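Local atomic coordinates of L-threonine 3-dehydrogenase (Clostridioides difficile, PDB entry 7OL1), a protein that probably catalyses the NAD-dependent oxidation of the L-threonine side-chain hydroxyl. Residues G192-V197 / D322-D327; I125-D130 / F181-R186; S307-V310 / N314-F317. All coordinates share one frame; numbering follows the deposited sequence.

Interaction 1 of 3, residues G192-V197 / D322-D327; sequences GLISYV and DKMTKD
At the end of strand 184-194, in the mainly parallel sheet of the Rossmann-type fold of this family, Ile194 meets Met324 of the C-terminal helix 321-334, and two residues further on Tyr196 meets Asp327. The backbones stay well apart, with Ile194 CA and Met324 CA 8.8 Å from each other, so the gap is bridged by side chains alone. Met324 reaches over with an extended CB-CG arm (chi1 -176°, chi2 165°) that brings its sulfur to the branched base of the isoleucine, and the bend at chi3 (84°) turns CE back onto Ile194 CG1. Met324 SD lies 3.9 Å from Ile194 CG1 and 4.1 Å from Ile194 CG2, while Met324 CE also comes to 3.9 Å from Ile194 CG1. The two side chains run across each other at roughly a right angle. Around them, Ala208 and Val209 of helix 207-217 pack on Ile194, and Tyr212 of that helix, Tyr235 and Phe267 pack on Met324. The second pair is looser. Asp327 OD2 stands 4.2 Å from Tyr196 CE2, approaching the ring obliquely. That oxygen is hydrogen-bonded to Tyr235 OH. No hydrogen bond joins the two segments, so this seam depends on dispersion between sulfur and aliphatic carbon, with the carboxylate held by a third element, strand 232-235.

Interaction 2 of 3, residues I125-D130 / F181-R186; sequences IAKELD and FGVDTR
Lys127 and Val183 are the residues whose CA atoms lie nearest each other, 5.6 Å apart, where the last turn of helix 108-129 passes the bend between helix 162-181 and strand 184-194. Each helix is followed by a residue of positive phi, Asp130 in one segment and Gly182 (phi 76°) in the other. Val183 fits against the helix with both methyls: Val183 CG1 rests 3.7 Å from Ala126 CB, and Val183 CG2 lies 3.7 Å from Lys127 CA. The Lys127 side chain runs fully extended from the helix, which lays its outer part over one face of the Phe181 ring. Its ammonium group forms a cation-pi contact, Lys127 NZ being 3.5 Å from the centroid of the Phe181 ring and 20° off the normal. One carbon back, Lys127 CE makes a CH-pi contact, 3.8 Å from the centroid of the Phe181 ring. Farther along the second segment, Arg186 grips Asp184 side-on, NE and NH2 both reaching OD1; the bond from Arg186 NE to Asp184 OD1 is 2.8 Å long and meets the syn lone pair of that oxygen. Arg257 adds a salt bridge to Asp184 OD1. Beyond the contact, Phe181 packs on Pro108 of the second subunit, Ala126 on Phe133 of strand 132-138, and Leu129 on helix 78-87, while helix 162-181 makes the beta-alpha-beta crossover from strand 132-138 to the adjacent parallel strand 184-194.

Interaction 3 of 3, residues S307-V310 / N314-F317; sequences SSAV and NFKF
The Phe315 ring has a methyl of Val310 at its edge, near the ring plane, and the methyl of Ala309 set obliquely beside its root. Val310 CG2 lies 4.3 Å from Phe315 CD2, a loose approach, and slightly nearer the backbone, 4.0 Å from Phe315 O. Ala309 comes closer to the stem of the side chain than to the ring: Ala309 CB is 3.7 Å from Phe315 CB and 4.2 Å from Phe315 CG. The phenylalanine starts out toward the helix, but its first torsion (chi1 167°) swings CG to the far side from the backbone N and carries the ring off past the helical turn, into the protein. There it packs on Ile262 and on Ser242 of helix 236-248.

The arrangement is a helix C-terminus folded back on its own last turns. Asn314, the first residue past helix 307-313, takes up left-handed backbone angles (phi 67°), a conformation that asparagine tolerates more readily than most residues other than glycine. The chain thereby swings away from the helix direction, and Phe315 follows in a polyproline-like conformation on the way to helix 321-334.

Asn314 N is shared between two carbonyls of the helix. The bond from Asn314 N to Val310 O is 3.2 Å long and weak. A second weak bond runs from Asn314 N to Ala309 O at 3.3 Å; in both the N-H points well off the line to the oxygen, with an angle of only 120° at the hydrogen for the Ala309 bond. Val310 O is approached a second time, by Asn314 CA at 3.3 Å in a CA-H...O contact. The bond to Asn314 CB points away from the helix, and the residue is exposed, whereas Phe317 further along the loop reaches Ala264 and Asp238.

Overall arrangement
Interactions 1 and 2 use the two ends of strand 184-194, on opposite sides of the chain's centre, with their own centres 34 Å apart. Interaction 3 is more local: it turns the chain out of helix 307-313 towards helix 321-334, the helix that interaction 1 seats against the strand end. All three are partly buried. In interaction 1 the inner pair is apolar and buried, and its polar pair lies nearer solvent. Interaction 2, the most peripheral, combines a buried aliphatic patch with a lysine-aromatic contact beside the second subunit. Only interaction 3 has hydrogen bonds between its segments, weak backbone ones, beside a buried phenylalanine.

Interaction 1 of 3, residues G192-V197 / D322-D327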
loop_
_atom_site.group_PDB
_atom_site.type_symbol
_atom_site.label_atom_id
_atom_site.label_comp_id
_atom_site.label_asym_id
_atom_site.label_seq_id
_atom_site.Cartn_x
_atom_site.Cartn_y
_atom_site.Cartn_z
ATOM N N GLY A 192 6.463 19.900 1.614
ATOM C CA GLY A 192 5.972 21.109 2.293
ATOM C C GLY A 192 5.592 22.164 1.275
ATOM O O GLY A 192 6.420 22.495 0.414
ATOM N N LEU A 193 4.351 22.631 1.332
ATOM C CA LEU A 193 3.906 23.782 0.530
ATOM C C LEU A 193 3.794 25.004 1.440
ATOM O O LEU A 193 3.400 24.851 2.658
ATOM C CB LEU A 193 2.578 23.422 -0.131
ATOM C CG LEU A 193 2.649 22.244 -1.094
ATOM C CD1 LEU A 193 1.328 22.036 -1.816
ATOM C CD2 LEU A 193 3.761 22.447 -2.099
ATOM N N ILE A 194 4.192 26.144 0.860
ATOM C CA ILE A 194 4.181 27.522 1.432
ATOM C C ILE A 194 3.162 28.317 0.622
ATOM O O ILE A 194 3.346 28.385 -0.634
ATOM C CB ILE A 194 5.573 28.195 1.320
ATOM C CG1 ILE A 194 6.724 27.273 1.715
ATOM C CG2 ILE A 194 5.636 29.490 2.110
ATOM C CD1 ILE A 194 6.725 26.953 3.169
ATOM N N SER A 195 2.147 28.888 1.288
ATOM C CA SER A 195 1.201 29.847 0.652
ATOM C C SER A 195 0.924 31.047 1.561
ATOM O O SER A 195 1.201 30.983 2.780
ATOM C CB SER A 195 -0.080 29.189 0.214
ATOM O OG SER A 195 -1.052 29.219 1.248
ATOM N N TYR A 196 0.396 32.101 0.944
ATOM C CA TYR A 196 0.020 33.370 1.608
ATOM C C TYR A 196 -1.494 33.457 1.809
ATOM O O TYR A 196 -1.902 34.228 2.686
ATOM C CB TYR A 196 0.518 34.546 0.783
ATOM C CG TYR A 196 0.236 34.499 -0.697
ATOM C CD1 TYR A 196 -0.949 34.994 -1.215
ATOM C CD2 TYR A 196 1.197 34.057 -1.590
ATOM C CE1 TYR A 196 -1.187 35.022 -2.581
ATOM C CE2 TYR A 196 0.972 34.067 -2.959
ATOM C CZ TYR A 196 -0.222 34.559 -3.460
ATOM O OH TYR A 196 -0.453 34.586 -4.809
ATOM N N VAL A 197 -2.277 32.697 1.029
ATOM C CA VAL A 197 -3.772 32.635 1.095
ATOM C C VAL A 197 -4.210 31.862 2.343
ATOM O O VAL A 197 -5.233 32.240 2.925
ATOM C CB VAL A 197 -4.387 31.988 -0.162
ATOM C CG1 VAL A 197 -5.903 31.871 -0.062
ATOM C CG2 VAL A 197 -3.991 32.711 -1.443
ATOM N N ASP A 322 14.920 32.676 -2.218
ATOM C CA ASP A 322 14.938 34.158 -2.255
ATOM C C ASP A 322 13.603 34.597 -2.844
ATOM O O ASP A 322 12.797 35.129 -2.061
ATOM C CB ASP A 322 16.168 34.725 -2.973
ATOM C CG ASP A 322 17.200 35.245 -1.988
ATOM O OD1 ASP A 322 18.021 34.432 -1.510
ATOM O OD2 ASP A 322 17.129 36.446 -1.658
ATOM N N LYS A 323 13.373 34.307 -4.133
ATOM C CA LYS A 323 12.196 34.800 -4.906
ATOM C C LYS A 323 10.947 34.644 -4.035
ATOM O O LYS A 323 10.183 35.625 -3.895
ATOM C CB LYS A 323 12.021 34.072 -6.243
ATOM C CG LYS A 323 11.936 34.999 -7.450
ATOM C CD LYS A 323 10.821 34.689 -8.425
ATOM C CE LYS A 323 10.490 35.854 -9.340
ATOM N NZ LYS A 323 9.452 35.481 -10.333
ATOM N N MET A 324 10.793 33.474 -3.417
ATOM C CA MET A 324 9.679 33.189 -2.484
ATOM C C MET A 324 9.672 34.233 -1.364
ATOM O O MET A 324 8.647 34.929 -1.214
ATOM C CB MET A 324 9.810 31.792 -1.876
ATOM C CG MET A 324 8.650 31.423 -0.985
ATOM S SD MET A 324 8.608 29.664 -0.647
ATOM C CE MET A 324 9.743 29.550 0.732
ATOM N N THR A 325 10.761 34.340 -0.602
ATOM C CA THR A 325 10.843 35.230 0.588
ATOM C C THR A 325 10.406 36.659 0.220
ATOM O O THR A 325 9.653 37.265 1.004
ATOM C CB THR A 325 12.240 35.216 1.213
ATOM O OG1 THR A 325 12.593 33.870 1.532
ATOM C CG2 THR A 325 12.324 36.061 2.467
ATOM N N LYS A 326 10.842 37.195 -0.923
ATOM C CA LYS A 326 10.456 38.569 -1.345
ATOM C C LYS A 326 8.929 38.597 -1.494
ATOM O O LYS A 326 8.275 39.372 -0.761
ATOM C CB LYS A 326 11.185 38.998 -2.624
ATOM C CG LYS A 326 11.378 40.508 -2.780
ATOM C CD LYS A 326 11.788 40.973 -4.177
ATOM C CE LYS A 326 13.163 40.488 -4.586
ATOM N NZ LYS A 326 13.137 39.900 -5.942
ATOM N N ASP A 327 8.392 37.725 -2.356
ATOM C CA ASP A 327 6.949 37.654 -2.713
ATOM C C ASP A 327 6.079 37.396 -1.478
ATOM O O ASP A 327 4.943 37.892 -1.471
ATOM C CB ASP A 327 6.653 36.561 -3.735
ATOM C CG ASP A 327 5.370 36.815 -4.500
ATOM O OD1 ASP A 327 5.366 37.772 -5.303
ATOM O OD2 ASP A 327 4.388 36.060 -4.281
#

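Interaction 2 of 3, residues I125-D130 / F181-R186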
loop_
_atom_site.group_PDB
_atom_site.type_symbol
_atom_site.label_atom_id
_atom_site.label_comp_id
_atom_site.label_asym_id
_atom_site.label_seq_id
_atom_site.Cartn_x
_atom_site.Cartn_y
_atom_site.Cartn_z
ATOM N N ILE A 125 -15.284 5.568 -10.759
ATOM C CA ILE A 125 -15.993 6.588 -11.577
ATOM C C ILE A 125 -15.166 6.852 -12.837
ATOM O O ILE A 125 -15.727 6.769 -13.935
ATOM C CB ILE A 125 -16.242 7.861 -10.758
ATOM C CG1 ILE A 125 -17.339 7.638 -9.720
ATOM C CG2 ILE A 125 -16.585 9.007 -11.680
ATOM C CD1 ILE A 125 -17.396 8.682 -8.641
ATOM N N ALA A 126 -13.870 7.130 -12.690
ATOM C CA ALA A 126 -12.958 7.460 -13.811
ATOM C C ALA A 126 -12.887 6.279 -14.781
ATOM O O ALA A 126 -12.928 6.497 -16.000
ATOM C CB ALA A 126 -11.613 7.806 -13.269
ATOM N N LYS A 127 -12.839 5.059 -14.258
ATOM C CA LYS A 127 -12.902 3.823 -15.082
ATOM C C LYS A 127 -14.158 3.869 -15.960
ATOM O O LYS A 127 -14.057 3.476 -17.122
ATOM C CB LYS A 127 -12.904 2.568 -14.200
ATOM C CG LYS A 127 -12.846 1.241 -14.948
ATOM C CD LYS A 127 -13.056 0.010 -14.077
ATOM C CE LYS A 127 -13.420 -1.216 -14.890
ATOM N NZ LYS A 127 -13.394 -2.474 -14.105
ATOM N N GLU A 128 -15.297 4.310 -15.412
ATOM C CA GLU A 128 -16.622 4.193 -16.072
ATOM C C GLU A 128 -16.780 5.325 -17.086
ATOM O O GLU A 128 -17.382 5.071 -18.115
ATOM C CB GLU A 128 -17.774 4.202 -15.065
ATOM C CG GLU A 128 -19.078 3.647 -15.629
ATOM C CD GLU A 128 -20.218 3.477 -14.630
ATOM O OE1 GLU A 128 -19.955 3.232 -13.412
ATOM O OE2 GLU A 128 -21.379 3.593 -15.070
ATOM N N LEU A 129 -16.240 6.508 -16.809
ATOM C CA LEU A 129 -16.470 7.743 -17.605
ATOM C C LEU A 129 -15.292 8.105 -18.521
ATOM O O LEU A 129 -15.423 9.119 -19.211
ATOM C CB LEU A 129 -16.688 8.902 -16.632
ATOM C CG LEU A 129 -17.894 8.772 -15.705
ATOM C CD1 LEU A 129 -18.268 10.143 -15.153
ATOM C CD2 LEU A 129 -19.075 8.114 -16.415
ATOM N N ASP A 130 -14.163 7.393 -18.484
ATOM C CA ASP A 130 -12.942 7.805 -19.229
ATOM C C ASP A 130 -12.464 9.181 -18.756
ATOM O O ASP A 130 -12.135 10.032 -19.592
ATOM C CB ASP A 130 -13.188 7.832 -20.739
ATOM C CG ASP A 130 -12.364 6.789 -21.452
ATOM O OD1 ASP A 130 -12.799 5.612 -21.460
ATOM O OD2 ASP A 130 -11.275 7.157 -21.942
ATOM N N PHE A 181 -6.896 -1.323 -16.444
ATOM C CA PHE A 181 -8.170 -0.810 -17.045
ATOM C C PHE A 181 -7.928 0.363 -17.996
ATOM O O PHE A 181 -8.886 0.819 -18.632
ATOM C CB PHE A 181 -9.169 -0.349 -15.972
ATOM C CG PHE A 181 -9.600 -1.471 -15.069
ATOM C CD1 PHE A 181 -10.086 -2.650 -15.604
ATOM C CD2 PHE A 181 -9.453 -1.378 -13.697
ATOM C CE1 PHE A 181 -10.437 -3.702 -14.781
ATOM C CE2 PHE A 181 -9.800 -2.436 -12.872
ATOM C CZ PHE A 181 -10.305 -3.588 -13.415
ATOM N N GLY A 182 -6.703 0.881 -18.037
ATOM C CA GLY A 182 -6.345 1.996 -18.922
ATOM C C GLY A 182 -6.864 3.338 -18.437
ATOM O O GLY A 182 -6.870 4.281 -19.253
ATOM N N VAL A 183 -7.204 3.477 -17.157
ATOM C CA VAL A 183 -7.642 4.796 -16.619
ATOM C C VAL A 183 -6.446 5.760 -16.673
ATOM O O VAL A 183 -5.344 5.349 -16.261
ATOM C CB VAL A 183 -8.182 4.647 -15.184
ATOM C CG1 VAL A 183 -8.707 5.967 -14.644
ATOM C CG2 VAL A 183 -9.246 3.563 -15.087
ATOM N N ASP A 184 -6.643 7.010 -17.105
ATOM C CA ASP A 184 -5.543 8.009 -17.121
ATOM C C ASP A 184 -5.382 8.520 -15.682
ATOM O O ASP A 184 -5.752 9.683 -15.402
ATOM C CB ASP A 184 -5.676 9.091 -18.218
ATOM C CG ASP A 184 -4.527 10.106 -18.246
ATOM O OD1 ASP A 184 -3.370 9.694 -17.967
ATOM O OD2 ASP A 184 -4.791 11.335 -18.438
ATOM N N THR A 185 -4.696 7.736 -14.843
ATOM C CA THR A 185 -4.248 8.169 -13.492
ATOM C C THR A 185 -2.818 8.754 -13.508
ATOM O O THR A 185 -1.924 8.251 -14.254
ATOM C CB THR A 185 -4.401 6.997 -12.520
ATOM O OG1 THR A 185 -3.345 6.053 -12.711
ATOM C CG2 THR A 185 -5.750 6.332 -12.697
ATOM N N ARG A 186 -2.604 9.774 -12.679
ATOM C CA ARG A 186 -1.337 10.517 -12.541
ATOM C C ARG A 186 -1.286 11.263 -11.214
ATOM O O ARG A 186 -2.360 11.633 -10.710
ATOM C CB ARG A 186 -1.224 11.600 -13.616
ATOM C CG ARG A 186 -1.262 11.064 -15.041
ATOM C CD ARG A 186 -1.189 12.218 -16.006
ATOM N NE ARG A 186 -1.550 11.766 -17.343
ATOM C CZ ARG A 186 -1.197 12.381 -18.478
ATOM N NH1 ARG A 186 -0.485 13.505 -18.475
ATOM N NH2 ARG A 186 -1.577 11.854 -19.621
#

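Interaction 3 of 3, residues S307-V310 / N314-F317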
loop_
_atom_site.group_PDB
_atom_site.type_symbol
_atom_site.label_atom_id
_atom_site.label_comp_id
_atom_site.label_asym_id
_atom_site.label_seq_id
_atom_site.Cartn_x
_atom_site.Cartn_y
_atom_site.Cartn_z
ATOM N N SER A 307 14.119 14.124 -11.251
ATOM C CA SER A 307 14.588 13.838 -12.639
ATOM C C SER A 307 13.461 13.190 -13.449
ATOM O O SER A 307 13.158 13.704 -14.548
ATOM C CB SER A 307 15.828 12.966 -12.698
ATOM O OG SER A 307 16.901 13.545 -11.991
ATOM N N SER A 308 12.862 12.097 -12.964
ATOM C CA SER A 308 11.832 11.385 -13.774
ATOM C C SER A 308 10.796 12.430 -14.208
ATOM O O SER A 308 10.435 12.446 -15.421
ATOM C CB SER A 308 11.210 10.235 -13.053
ATOM O OG SER A 308 12.193 9.400 -12.469
ATOM N N ALA A 309 10.402 13.311 -13.270
ATOM C CA ALA A 309 9.386 14.361 -13.491
ATOM C C ALA A 309 9.878 15.233 -14.634
ATOM O O ALA A 309 9.125 15.369 -15.648
ATOM C CB ALA A 309 9.137 15.174 -12.245
ATOM N N VAL A 310 11.119 15.729 -14.499
ATOM C CA VAL A 310 11.764 16.585 -15.540
ATOM C C VAL A 310 11.856 15.809 -16.851
ATOM O O VAL A 310 11.444 16.342 -17.884
ATOM C CB VAL A 310 13.150 17.125 -15.173
ATOM C CG1 VAL A 310 13.609 18.054 -16.287
ATOM C CG2 VAL A 310 13.194 17.834 -13.816
ATOM N N ASN A 314 8.455 17.352 -18.168
ATOM C CA ASN A 314 9.115 18.677 -18.196
ATOM C C ASN A 314 8.663 19.483 -16.975
ATOM O O ASN A 314 8.345 20.694 -17.105
ATOM C CB ASN A 314 8.851 19.381 -19.529
ATOM C CG ASN A 314 9.699 20.624 -19.688
ATOM O OD1 ASN A 314 10.704 20.811 -18.996
ATOM N ND2 ASN A 314 9.272 21.509 -20.567
ATOM N N PHE A 315 8.660 18.848 -15.808
ATOM C CA PHE A 315 8.484 19.569 -14.524
ATOM C C PHE A 315 9.412 20.793 -14.543
ATOM O O PHE A 315 10.615 20.670 -14.783
ATOM C CB PHE A 315 8.717 18.635 -13.338
ATOM C CG PHE A 315 8.861 19.342 -12.016
ATOM C CD1 PHE A 315 7.797 20.031 -11.460
ATOM C CD2 PHE A 315 10.049 19.287 -11.310
ATOM C CE1 PHE A 315 7.921 20.646 -10.219
ATOM C CE2 PHE A 315 10.182 19.907 -10.074
ATOM C CZ PHE A 315 9.112 20.579 -9.523
ATOM N N LYS A 316 8.830 21.961 -14.328
ATOM C CA LYS A 316 9.509 23.274 -14.319
ATOM C C LYS A 316 9.237 23.846 -12.931
ATOM O O LYS A 316 8.631 23.144 -12.149
ATOM C CB LYS A 316 8.981 24.018 -15.551
ATOM C CG LYS A 316 9.362 25.485 -15.782
ATOM C CD LYS A 316 8.736 26.030 -17.077
ATOM C CE LYS A 316 8.290 24.906 -18.008
ATOM N NZ LYS A 316 7.825 25.374 -19.334
ATOM N N PHE A 317 9.766 25.017 -12.610
ATOM C CA PHE A 317 9.452 25.769 -11.370
ATOM C C PHE A 317 10.217 27.099 -11.374
ATOM O O PHE A 317 11.256 27.162 -12.033
ATOM C CB PHE A 317 9.754 24.904 -10.152
ATOM C CG PHE A 317 11.200 24.818 -9.772
ATOM C CD1 PHE A 317 11.759 25.773 -8.936
ATOM C CD2 PHE A 317 11.984 23.760 -10.208
ATOM C CE1 PHE A 317 13.080 25.658 -8.525
ATOM C CE2 PHE A 317 13.301 23.648 -9.793
ATOM C CZ PHE A 317 13.840 24.588 -8.942
#